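Local coordinates for RagA protein (Porphyromonas gingivalis, PDB 6SLN) that probably imports nutrients, likely peptides, across the outer membrane as a TonB-dependent transporter with a plugged beta-barrel, at residues V115-D120 / V131-G136; S228-T233 / E337-E342. All coordinates share one frame; numbering follows the deposited sequence.

From the N terminus, the chain first meets interaction 1, where 131-136, which runs on from strand 129-132, comes back against 115-120, in the loop after strand 102-106. This closes a short loop wholly within the plug domain. Interaction 2 follows in series, without overlap: it joins 228-233, at the end of strand 218-230, to 337-342, just after strand 325-337, and closes a loop of about a hundred residues rich in helix. The two centres lie about 14 Å apart. Y983 reaches both, packing on S135 of the plug and hydrogen-bonded to A340 N in the loop after barrel strand 325-337, and A116 N is hydrogen-bonded to Q336, on that strand just before 337-342.

Interaction 1. Residues V115-D120 / V131-G136; sequences VANIMD and VMTTSG
V131 lays its CG1 methyl against the backbone of M119, 3.8 Å from M119 C, with CG2 3.9 Å from M119 O. CG1 stands anti to the valine's own N (chi1 -175°), and this carries it on to D120 CA, 4.0 Å away. The covering is aliphatic carbon on a peptide group, since the M119 side chain itself bends off to L169 of helix 169-173. The turn beneath is drawn together by D120 N donating to N117 O at 3.3 Å.

Farther along, T133 directs its side chain into the same buried corner. Its OG1 lies 3.5 Å from D120 OD1, at best a weak bond whose proton is not settled, and the two side chains cross at about a right angle. N117 comes in opposite to T133, so that its amide and the D120 carboxylate both lie near the hydroxyl; N117 and T133 also both pack on A142. The stronger partner of D120 is elsewhere: OD2 makes a salt bridge with R959, while K930 is a long, weak ion-pair neighbour of OD1. These two cations would be expected to favour a charged carboxylate. T133 is gripped through its backbone as well, N by E973 and O by N985. Through R959 the turn is tied to strand 951-964 of the barrel wall; a globular N-terminal plug lodged inside the barrel is the hallmark of TonB-dependent receptors.

Interaction 2. Residues S228-T233 / E337-E342; sequences SQILNT and EGMARE
Q229 OE1 accepts a hydrogen bond from K987 NZ, which takes the glutamine's polar end to strand 986-996, while the backbone from S228 to I230 runs past M339. That methionine provides nearly all of the second segment's contact. Its CB lies 4.0 Å from S228 O, and the thioether goes on across the Q229-I230 peptide. With chi1 at 49°, CG sits between the backbone N and the carbonyl carbon; the chain then stays extended through chi2, and the methyl ends near I230. I230 and M339 meet at about a right angle. The approach of CE to I230 CB is modelled too close, so the exact place of the methyl is doubtful; a simple apolar contact is the safe reading. F306 and S986 add to the methionine's surroundings. Beyond it, the backbone of A340 is bonded through N to Y983 OH. In the barrel, strand 309-322 lies between 218-230 and 325-337, pairing antiparallel with each, and M339 reaches across to strand 218-230 near the start of strand 309-322, where the S228 backbone bonds to that of A309 and M339 to K307. Strand 986-996 flanks 218-230 on its other edge, and N232 OD1 weakly caps K234 N at the start of helix 234-237.

Interaction 1. Residues V115-D120 / V131-G136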
loop_
_atom_site.group_PDB
_atom_site.type_symbol
_atom_site.label_atom_id
_atom_site.label_comp_id
_atom_site.label_asym_id
_atom_site.label_seq_id
_atom_site.Cartn_x
_atom_site.Cartn_y
_atom_site.Cartn_z
ATOM N N VAL A 115 4.406 29.988 -13.463
ATOM C CA VAL A 115 4.635 29.101 -12.328
ATOM C C VAL A 115 3.297 28.615 -11.783
ATOM O O VAL A 115 2.264 29.278 -11.927
ATOM C CB VAL A 115 5.461 29.765 -11.209
ATOM C CG1 VAL A 115 6.951 29.732 -11.551
ATOM C CG2 VAL A 115 4.974 31.177 -10.951
ATOM N N ALA A 116 3.322 27.432 -11.157
ATOM C CA ALA A 116 2.125 26.886 -10.533
ATOM C C ALA A 116 1.781 27.592 -9.237
ATOM O O ALA A 116 0.636 27.504 -8.782
ATOM C CB ALA A 116 2.301 25.400 -10.246
ATOM N N ASN A 117 2.748 28.279 -8.636
ATOM C CA ASN A 117 2.609 28.880 -7.311
ATOM C C ASN A 117 1.927 30.234 -7.478
ATOM O O ASN A 117 2.576 31.257 -7.682
ATOM C CB ASN A 117 3.981 28.970 -6.651
ATOM C CG ASN A 117 3.978 29.806 -5.401
ATOM O OD1 ASN A 117 4.951 30.489 -5.114
ATOM N ND2 ASN A 117 2.891 29.752 -4.642
ATOM N N ILE A 118 0.593 30.229 -7.383
ATOM C CA ILE A 118 -0.234 31.399 -7.698
ATOM C C ILE A 118 0.001 32.548 -6.724
ATOM O O ILE A 118 -0.058 33.719 -7.121
ATOM C CB ILE A 118 -1.721 30.996 -7.726
ATOM C CG1 ILE A 118 -2.624 32.216 -7.931
ATOM C CG2 ILE A 118 -2.091 30.300 -6.446
ATOM C CD1 ILE A 118 -2.615 32.765 -9.355
ATOM N N MET A 119 0.263 32.255 -5.445
ATOM C CA MET A 119 0.418 33.333 -4.466
ATOM C C MET A 119 1.602 34.226 -4.812
ATOM O O MET A 119 1.593 35.431 -4.500
ATOM C CB MET A 119 0.567 32.752 -3.056
ATOM C CG MET A 119 -0.771 32.318 -2.416
ATOM S SD MET A 119 -1.973 33.669 -2.409
ATOM C CE MET A 119 -3.117 33.189 -3.685
ATOM N N ASP A 120 2.611 33.654 -5.482
ATOM C CA ASP A 120 3.754 34.426 -5.938
ATOM C C ASP A 120 3.326 35.630 -6.770
ATOM O O ASP A 120 3.981 36.681 -6.726
ATOM C CB ASP A 120 4.693 33.523 -6.739
ATOM C CG ASP A 120 5.952 34.234 -7.161
ATOM O OD1 ASP A 120 6.890 34.322 -6.332
ATOM O OD2 ASP A 120 5.993 34.708 -8.316
ATOM N N VAL A 131 4.144 38.182 0.747
ATOM C CA VAL A 131 4.316 36.963 -0.040
ATOM C C VAL A 131 5.796 36.664 -0.169
ATOM O O VAL A 131 6.575 37.547 -0.541
ATOM C CB VAL A 131 3.707 37.107 -1.443
ATOM C CG1 VAL A 131 3.807 35.774 -2.162
ATOM C CG2 VAL A 131 2.267 37.636 -1.380
ATOM N N MET A 132 6.185 35.417 0.089
ATOM C CA MET A 132 7.555 34.994 -0.196
ATOM C C MET A 132 7.593 33.496 -0.494
ATOM O O MET A 132 6.987 32.694 0.225
ATOM C CB MET A 132 8.504 35.343 0.963
ATOM C CG MET A 132 9.026 36.777 0.925
ATOM S SD MET A 132 10.299 37.086 2.145
ATOM C CE MET A 132 9.335 37.204 3.643
ATOM N N THR A 133 8.282 33.134 -1.571
ATOM C CA THR A 133 8.560 31.748 -1.927
ATOM C C THR A 133 10.055 31.525 -1.773
ATOM O O THR A 133 10.855 32.204 -2.427
ATOM C CB THR A 133 8.123 31.445 -3.358
ATOM O OG1 THR A 133 6.900 32.139 -3.642
ATOM C CG2 THR A 133 7.925 29.952 -3.541
ATOM N N THR A 134 10.430 30.600 -0.899
ATOM C CA THR A 134 11.822 30.434 -0.511
ATOM C C THR A 134 12.564 29.411 -1.357
ATOM O O THR A 134 13.729 29.115 -1.065
ATOM C CB THR A 134 11.898 30.033 0.961
ATOM O OG1 THR A 134 10.959 28.984 1.214
ATOM C CG2 THR A 134 11.557 31.228 1.867
ATOM N N SER A 135 11.916 28.849 -2.374
ATOM C CA SER A 135 12.539 27.879 -3.257
ATOM C C SER A 135 11.950 28.072 -4.648
ATOM O O SER A 135 10.754 28.338 -4.802
ATOM C CB SER A 135 12.337 26.435 -2.761
ATOM O OG SER A 135 12.921 25.482 -3.644
ATOM N N GLY A 136 12.814 27.994 -5.648
ATOM C CA GLY A 136 12.386 28.070 -7.028
ATOM C C GLY A 136 11.906 26.759 -7.572
ATOM O O GLY A 136 11.538 26.658 -8.743
#

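Interaction 2. Residues S228-T233 / E337-E342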
loop_
_atom_site.group_PDB
_atom_site.type_symbol
_atom_site.label_atom_id
_atom_site.label_comp_id
_atom_site.label_asym_id
_atom_site.label_seq_id
_atom_site.Cartn_x
_atom_site.Cartn_y
_atom_site.Cartn_z
ATOM N N SER A 228 12.860 28.672 -18.227
ATOM C CA SER A 228 13.244 29.080 -16.884
ATOM C C SER A 228 14.761 28.993 -16.729
ATOM O O SER A 228 15.360 27.960 -17.042
ATOM C CB SER A 228 12.558 28.200 -15.834
ATOM O OG SER A 228 11.164 28.457 -15.776
ATOM N N GLN A 229 15.376 30.071 -16.238
ATOM C CA GLN A 229 16.800 30.090 -15.942
ATOM C C GLN A 229 17.053 30.513 -14.499
ATOM O O GLN A 229 16.214 31.158 -13.866
ATOM C CB GLN A 229 17.533 31.039 -16.873
ATOM C CG GLN A 229 17.060 30.979 -18.284
ATOM C CD GLN A 229 17.729 32.031 -19.123
ATOM O OE1 GLN A 229 18.343 32.959 -18.594
ATOM N NE2 GLN A 229 17.625 31.897 -20.438
ATOM N N ILE A 230 18.229 30.142 -13.985
ATOM C CA ILE A 230 18.658 30.577 -12.653
ATOM C C ILE A 230 18.925 32.082 -12.695
ATOM O O ILE A 230 19.583 32.585 -13.614
ATOM C CB ILE A 230 19.882 29.756 -12.202
ATOM C CG1 ILE A 230 20.215 29.966 -10.732
ATOM C CG2 ILE A 230 21.095 30.098 -12.990
ATOM C CD1 ILE A 230 21.502 29.247 -10.331
ATOM N N LEU A 231 18.351 32.827 -11.742
ATOM C CA LEU A 231 18.187 34.261 -11.985
ATOM C C LEU A 231 19.397 35.101 -11.606
ATOM O O LEU A 231 19.426 36.288 -11.942
ATOM C CB LEU A 231 16.948 34.825 -11.263
ATOM C CG LEU A 231 16.515 34.649 -9.795
ATOM C CD1 LEU A 231 17.537 35.067 -8.727
ATOM C CD2 LEU A 231 15.242 35.453 -9.620
ATOM N N ASN A 232 20.390 34.541 -10.927
ATOM C CA ASN A 232 21.542 35.345 -10.558
ATOM C C ASN A 232 22.772 34.453 -10.549
ATOM O O ASN A 232 22.721 33.344 -10.007
ATOM C CB ASN A 232 21.314 36.010 -9.193
ATOM C CG ASN A 232 22.564 36.626 -8.626
ATOM O OD1 ASN A 232 23.160 37.512 -9.225
ATOM N ND2 ASN A 232 22.956 36.174 -7.446
ATOM N N THR A 233 23.868 34.943 -11.142
ATOM C CA THR A 233 25.091 34.157 -11.264
ATOM C C THR A 233 26.263 34.759 -10.497
ATOM O O THR A 233 27.322 34.120 -10.408
ATOM C CB THR A 233 25.479 33.962 -12.742
ATOM O OG1 THR A 233 25.410 35.207 -13.482
ATOM C CG2 THR A 233 24.528 32.950 -13.371
ATOM N N GLU A 337 8.904 22.861 -15.866
ATOM C CA GLU A 337 10.051 22.011 -15.579
ATOM C C GLU A 337 10.998 22.702 -14.613
ATOM O O GLU A 337 11.195 23.923 -14.674
ATOM C CB GLU A 337 10.792 21.647 -16.868
ATOM C CG GLU A 337 10.228 20.432 -17.588
ATOM C CD GLU A 337 9.833 19.318 -16.613
ATOM O OE1 GLU A 337 8.728 18.747 -16.792
ATOM O OE2 GLU A 337 10.623 19.018 -15.671
ATOM N N GLY A 338 11.572 21.916 -13.704
ATOM C CA GLY A 338 12.502 22.477 -12.737
ATOM C C GLY A 338 13.836 22.804 -13.381
ATOM O O GLY A 338 14.355 22.049 -14.201
ATOM N N MET A 339 14.404 23.943 -12.999
ATOM C CA MET A 339 15.660 24.325 -13.633
ATOM C C MET A 339 16.872 23.663 -12.991
ATOM O O MET A 339 17.897 23.508 -13.657
ATOM C CB MET A 339 15.829 25.837 -13.631
ATOM C CG MET A 339 15.593 26.477 -12.315
ATOM S SD MET A 339 16.338 28.089 -12.407
ATOM C CE MET A 339 17.914 27.713 -11.666
ATOM N N ALA A 340 16.804 23.267 -11.723
ATOM C CA ALA A 340 17.864 22.415 -11.211
ATOM C C ALA A 340 17.814 21.083 -11.938
ATOM O O ALA A 340 16.747 20.617 -12.342
ATOM C CB ALA A 340 17.732 22.189 -9.713
ATOM N N ARG A 341 18.985 20.479 -12.128
ATOM C CA ARG A 341 19.034 19.253 -12.911
ATOM C C ARG A 341 18.409 18.097 -12.157
ATOM O O ARG A 341 17.796 17.219 -12.778
ATOM C CB ARG A 341 20.468 18.930 -13.308
ATOM C CG ARG A 341 20.932 19.723 -14.488
ATOM C CD ARG A 341 22.188 19.080 -15.032
ATOM N NE ARG A 341 22.869 19.998 -15.924
ATOM C CZ ARG A 341 22.550 20.155 -17.204
ATOM N NH1 ARG A 341 21.565 19.440 -17.745
ATOM N NH2 ARG A 341 23.211 21.033 -17.939
ATOM N N GLU A 342 18.566 18.080 -10.827
ATOM C CA GLU A 342 17.699 17.326 -9.931
ATOM C C GLU A 342 16.251 17.538 -10.357
ATOM O O GLU A 342 15.742 18.666 -10.317
ATOM C CB GLU A 342 17.907 17.770 -8.491
ATOM C CG GLU A 342 18.134 16.647 -7.535
ATOM C CD GLU A 342 18.215 17.160 -6.125
ATOM O OE1 GLU A 342 17.304 16.836 -5.329
ATOM O OE2 GLU A 342 19.179 17.905 -5.828
#